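PDB 1O5H: formiminotetrahydrofolate cyclodeaminase from Thermotoga maritima, which probably catalyses the cyclodeamination of 5-formiminotetrahydrofolate, releasing ammonia and forming 5,10-methenyltetrahydrofolate. Local coordinates for residues M122-H133 with E187-C198. Sequence-based numbering, arbitrary orientation.
Sequences MDVIRVMKDLAH and ELEEQEAQIEGC
Glu187 reaches across to Arg126 with an extended chain, CG anti to its backbone N (chi1 -167°), and its OE2 lies 2.7 Å from Arg126 NE. This salt bridge forms over a face of the guanidinium, the carboxylate plane turned 75° from it; Asp123 OD1 adds a long, charge-only pairing with Arg126. A glutamine in place of Glu187 would probably leave the Arg126 guanidinium without its close carboxylate partner. Leu188 sets CB against the selenomethionine methyl of Met122, CE at 3.7 Å, and CD1 against Ile125 CD1. Gln191 lays CB on Ile125 CG2 (3.6 Å), while its OE1 accepts a weak hydrogen bond from Lys129 NZ. Gln194 OE1 lies 3.3 Å from Lys129 CG, beside the aliphatic chain. Ile195 CD1 packs against both Ile125 CG2 and Met128 CB, with Ile195 CG1 3.5 Å from Lys129 CA. Cys198 packs CB on Ala132 CB, and its SG sits over the His133 ring face, 3.7 Å from the centroid. In this all-helical fold the segments, on helices 107-141 and 178-206, run in the same direction, axes 26° apart; polar groups flank the apolar contacts along one side, consistent with packing supplemented by the salt bridge.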
loop_
_atom_site.group_PDB
_atom_site.type_symbol
_atom_site.label_atom_id
_atom_site.label_comp_id
_atom_site.label_asym_id
_atom_site.label_seq_id
_atom_site.Cartn_x
_atom_site.Cartn_y
_atom_site.Cartn_z
HETATM N N MSE A 122 3.766 10.879 11.989
HETATM C CA MSE A 122 2.594 11.498 12.580
HETATM C C MSE A 122 1.863 12.320 11.529
HETATM O O MSE A 122 0.655 12.169 11.347
HETATM C CB MSE A 122 3.004 12.362 13.777
HETATM C CG MSE A 122 1.866 12.735 14.716
HETATM SE SE MSE A 122 0.568 11.319 15.197
HETATM C CE MSE A 122 1.678 10.195 16.067
ATOM N N ASP A 123 2.610 13.157 10.811
ATOM C CA ASP A 123 2.020 13.991 9.769
ATOM C C ASP A 123 1.416 13.152 8.667
ATOM O O ASP A 123 0.293 13.417 8.250
ATOM C CB ASP A 123 3.013 15.024 9.258
ATOM C CG ASP A 123 3.235 16.141 10.278
ATOM O OD1 ASP A 123 2.400 16.234 11.213
ATOM O OD2 ASP A 123 4.189 16.964 10.251
ATOM N N VAL A 124 2.122 12.102 8.247
ATOM C CA VAL A 124 1.584 11.197 7.242
ATOM C C VAL A 124 0.242 10.679 7.700
ATOM O O VAL A 124 -0.716 10.669 6.925
ATOM C CB VAL A 124 2.496 9.993 6.964
ATOM C CG1 VAL A 124 1.819 9.057 6.007
ATOM C CG2 VAL A 124 3.810 10.447 6.379
ATOM N N ILE A 125 0.161 10.266 8.956
ATOM C CA ILE A 125 -1.099 9.767 9.500
ATOM C C ILE A 125 -2.213 10.802 9.433
ATOM O O ILE A 125 -3.370 10.484 9.179
ATOM C CB ILE A 125 -0.922 9.316 10.944
ATOM C CG1 ILE A 125 -0.126 8.017 10.997
ATOM C CG2 ILE A 125 -2.261 9.111 11.588
ATOM C CD1 ILE A 125 0.268 7.591 12.382
ATOM N N ARG A 126 -1.876 12.059 9.664
ATOM C CA ARG A 126 -2.920 13.057 9.607
ATOM C C ARG A 126 -3.470 13.116 8.212
ATOM O O ARG A 126 -4.672 13.157 8.047
ATOM C CB ARG A 126 -2.407 14.418 9.982
ATOM C CG ARG A 126 -2.026 14.606 11.401
ATOM C CD ARG A 126 -1.757 16.054 11.634
ATOM N NE ARG A 126 -0.992 16.279 12.843
ATOM C CZ ARG A 126 -0.961 17.445 13.460
ATOM N NH1 ARG A 126 -0.229 17.604 14.569
ATOM N NH2 ARG A 126 -1.679 18.453 12.967
ATOM N N VAL A 127 -2.602 13.120 7.208
ATOM C CA VAL A 127 -3.090 13.068 5.832
ATOM C C VAL A 127 -3.968 11.831 5.634
ATOM O O VAL A 127 -5.044 11.911 5.045
ATOM C CB VAL A 127 -1.957 13.079 4.803
ATOM C CG1 VAL A 127 -2.531 13.058 3.400
ATOM C CG2 VAL A 127 -1.031 14.306 5.001
HETATM N N MSE A 128 -3.547 10.700 6.175
HETATM C CA MSE A 128 -4.385 9.515 6.091
HETATM C C MSE A 128 -5.740 9.731 6.731
HETATM O O MSE A 128 -6.756 9.358 6.150
HETATM C CB MSE A 128 -3.695 8.281 6.675
HETATM C CG MSE A 128 -2.518 7.793 5.832
HETATM SE SE MSE A 128 -3.005 7.405 3.941
HETATM C CE MSE A 128 -2.708 9.152 3.053
ATOM N N LYS A 129 -5.787 10.341 7.907
ATOM C CA LYS A 129 -7.083 10.707 8.466
ATOM C C LYS A 129 -7.934 11.511 7.448
ATOM O O LYS A 129 -9.136 11.266 7.289
ATOM C CB LYS A 129 -6.908 11.487 9.772
ATOM C CG LYS A 129 -8.187 11.981 10.463
ATOM C CD LYS A 129 -8.694 13.304 9.910
ATOM C CE LYS A 129 -7.728 14.476 10.104
ATOM N NZ LYS A 129 -7.280 14.670 11.512
ATOM N N ASP A 130 -7.319 12.459 6.751
ATOM C CA ASP A 130 -8.060 13.206 5.745
ATOM C C ASP A 130 -8.529 12.292 4.645
ATOM O O ASP A 130 -9.661 12.380 4.232
ATOM C CB ASP A 130 -7.209 14.315 5.154
ATOM C CG ASP A 130 -6.934 15.415 6.147
ATOM O OD1 ASP A 130 -7.767 15.584 7.077
ATOM O OD2 ASP A 130 -5.923 16.155 6.069
ATOM N N LEU A 131 -7.651 11.407 4.176
ATOM C CA LEU A 131 -7.996 10.523 3.083
ATOM C C LEU A 131 -9.162 9.672 3.498
ATOM O O LEU A 131 -10.108 9.516 2.746
ATOM C CB LEU A 131 -6.806 9.656 2.687
ATOM C CG LEU A 131 -7.086 8.549 1.665
ATOM C CD1 LEU A 131 -7.613 9.142 0.376
ATOM C CD2 LEU A 131 -5.848 7.693 1.382
ATOM N N ALA A 132 -9.116 9.153 4.715
ATOM C CA ALA A 132 -10.181 8.273 5.180
ATOM C C ALA A 132 -11.512 8.987 5.117
ATOM O O ALA A 132 -12.445 8.458 4.575
ATOM C CB ALA A 132 -9.904 7.793 6.576
ATOM N N HIS A 133 -11.591 10.197 5.650
ATOM C CA HIS A 133 -12.843 10.957 5.646
ATOM C C HIS A 133 -13.373 11.169 4.237
ATOM O O HIS A 133 -14.593 11.147 4.024
ATOM C CB HIS A 133 -12.732 12.303 6.386
ATOM C CG HIS A 133 -12.897 12.194 7.876
ATOM N ND1 HIS A 133 -14.105 11.902 8.476
ATOM C CD2 HIS A 133 -12.004 12.335 8.888
ATOM C CE1 HIS A 133 -13.949 11.865 9.791
ATOM N NE2 HIS A 133 -12.684 12.123 10.067
ATOM N N GLU A 187 -2.485 12.008 20.387
ATOM C CA GLU A 187 -2.837 12.324 19.019
ATOM C C GLU A 187 -2.951 11.060 18.194
ATOM O O GLU A 187 -3.920 10.828 17.496
ATOM C CB GLU A 187 -1.752 13.176 18.406
ATOM C CG GLU A 187 -2.198 13.808 17.103
ATOM C CD GLU A 187 -1.105 14.582 16.377
ATOM O OE1 GLU A 187 -0.007 14.761 16.924
ATOM O OE2 GLU A 187 -1.361 15.021 15.238
ATOM N N LEU A 188 -1.931 10.228 18.263
ATOM C CA LEU A 188 -1.972 8.960 17.563
ATOM C C LEU A 188 -3.276 8.203 17.850
ATOM O O LEU A 188 -3.885 7.643 16.959
ATOM C CB LEU A 188 -0.785 8.130 17.989
ATOM C CG LEU A 188 -0.705 6.734 17.447
ATOM C CD1 LEU A 188 -0.885 6.757 15.942
ATOM C CD2 LEU A 188 0.660 6.154 17.828
ATOM N N GLU A 189 -3.705 8.210 19.102
ATOM C CA GLU A 189 -4.842 7.422 19.551
ATOM C C GLU A 189 -6.113 7.877 18.842
ATOM O O GLU A 189 -6.939 7.066 18.383
ATOM C CB GLU A 189 -4.956 7.634 21.050
ATOM C CG GLU A 189 -5.526 6.457 21.793
ATOM C CD GLU A 189 -5.527 6.655 23.294
ATOM O OE1 GLU A 189 -5.956 7.728 23.815
ATOM O OE2 GLU A 189 -5.126 5.700 23.958
ATOM N N GLU A 190 -6.239 9.197 18.754
ATOM C CA GLU A 190 -7.343 9.873 18.111
ATOM C C GLU A 190 -7.351 9.695 16.613
ATOM O O GLU A 190 -8.392 9.386 16.033
ATOM C CB GLU A 190 -7.199 11.323 18.355
ATOM C CG GLU A 190 -6.838 11.632 19.762
ATOM C CD GLU A 190 -7.791 12.624 20.305
ATOM O OE1 GLU A 190 -9.002 12.262 20.225
ATOM O OE2 GLU A 190 -7.335 13.722 20.745
ATOM N N GLN A 191 -6.209 9.904 15.974
ATOM C CA GLN A 191 -6.168 9.724 14.547
ATOM C C GLN A 191 -6.555 8.284 14.267
ATOM O O GLN A 191 -7.352 7.996 13.385
ATOM C CB GLN A 191 -4.803 10.068 13.992
ATOM C CG GLN A 191 -4.332 11.468 14.357
ATOM C CD GLN A 191 -5.172 12.550 13.765
ATOM O OE1 GLN A 191 -4.686 13.349 12.975
ATOM N NE2 GLN A 191 -6.433 12.600 14.153
ATOM N N GLU A 192 -6.046 7.379 15.080
ATOM C CA GLU A 192 -6.361 5.992 14.892
ATOM C C GLU A 192 -7.877 5.778 14.866
ATOM O O GLU A 192 -8.422 5.108 13.965
ATOM C CB GLU A 192 -5.727 5.165 15.990
ATOM C CG GLU A 192 -5.886 3.684 15.747
ATOM C CD GLU A 192 -4.896 2.830 16.495
ATOM O OE1 GLU A 192 -3.948 3.360 17.126
ATOM O OE2 GLU A 192 -5.088 1.613 16.446
ATOM N N ALA A 193 -8.564 6.372 15.844
ATOM C CA ALA A 193 -9.978 6.101 16.005
ATOM C C ALA A 193 -10.735 6.629 14.806
ATOM O O ALA A 193 -11.613 5.933 14.266
ATOM C CB ALA A 193 -10.493 6.677 17.284
ATOM N N GLN A 194 -10.357 7.827 14.358
ATOM C CA GLN A 194 -11.008 8.457 13.217
ATOM C C GLN A 194 -10.814 7.592 11.999
ATOM O O GLN A 194 -11.784 7.204 11.342
ATOM C CB GLN A 194 -10.514 9.885 13.015
ATOM C CG GLN A 194 -11.223 10.881 13.975
ATOM C CD GLN A 194 -10.636 12.282 13.918
ATOM O OE1 GLN A 194 -10.359 12.790 12.829
ATOM N NE2 GLN A 194 -10.437 12.915 15.095
ATOM N N ILE A 195 -9.568 7.203 11.764
ATOM C CA ILE A 195 -9.225 6.372 10.641
ATOM C C ILE A 195 -9.890 4.977 10.698
ATOM O O ILE A 195 -10.484 4.547 9.716
ATOM C CB ILE A 195 -7.691 6.266 10.509
ATOM C CG1 ILE A 195 -7.103 7.612 10.084
ATOM C CG2 ILE A 195 -7.308 5.209 9.478
ATOM C CD1 ILE A 195 -5.625 7.628 10.127
ATOM N N GLU A 196 -9.799 4.276 11.827
ATOM C CA GLU A 196 -10.501 2.997 11.968
ATOM C C GLU A 196 -11.971 3.130 11.662
ATOM O O GLU A 196 -12.516 2.311 10.915
ATOM C CB GLU A 196 -10.402 2.461 13.391
ATOM C CG GLU A 196 -9.243 1.516 13.636
ATOM C CD GLU A 196 -9.129 0.453 12.558
ATOM O OE1 GLU A 196 -10.099 -0.335 12.372
ATOM O OE2 GLU A 196 -8.064 0.421 11.889
ATOM N N GLY A 197 -12.600 4.159 12.246
ATOM C CA GLY A 197 -14.015 4.357 12.108
ATOM C C GLY A 197 -14.401 4.501 10.669
ATOM O O GLY A 197 -15.192 3.701 10.172
ATOM N N CYS A 198 -13.845 5.517 9.998
ATOM C CA CYS A 198 -14.085 5.689 8.568
ATOM C C CYS A 198 -13.842 4.380 7.811
ATOM O O CYS A 198 -14.646 3.946 7.003
ATOM C CB CYS A 198 -13.172 6.773 8.017
ATOM S SG CYS A 198 -13.652 8.463 8.472
#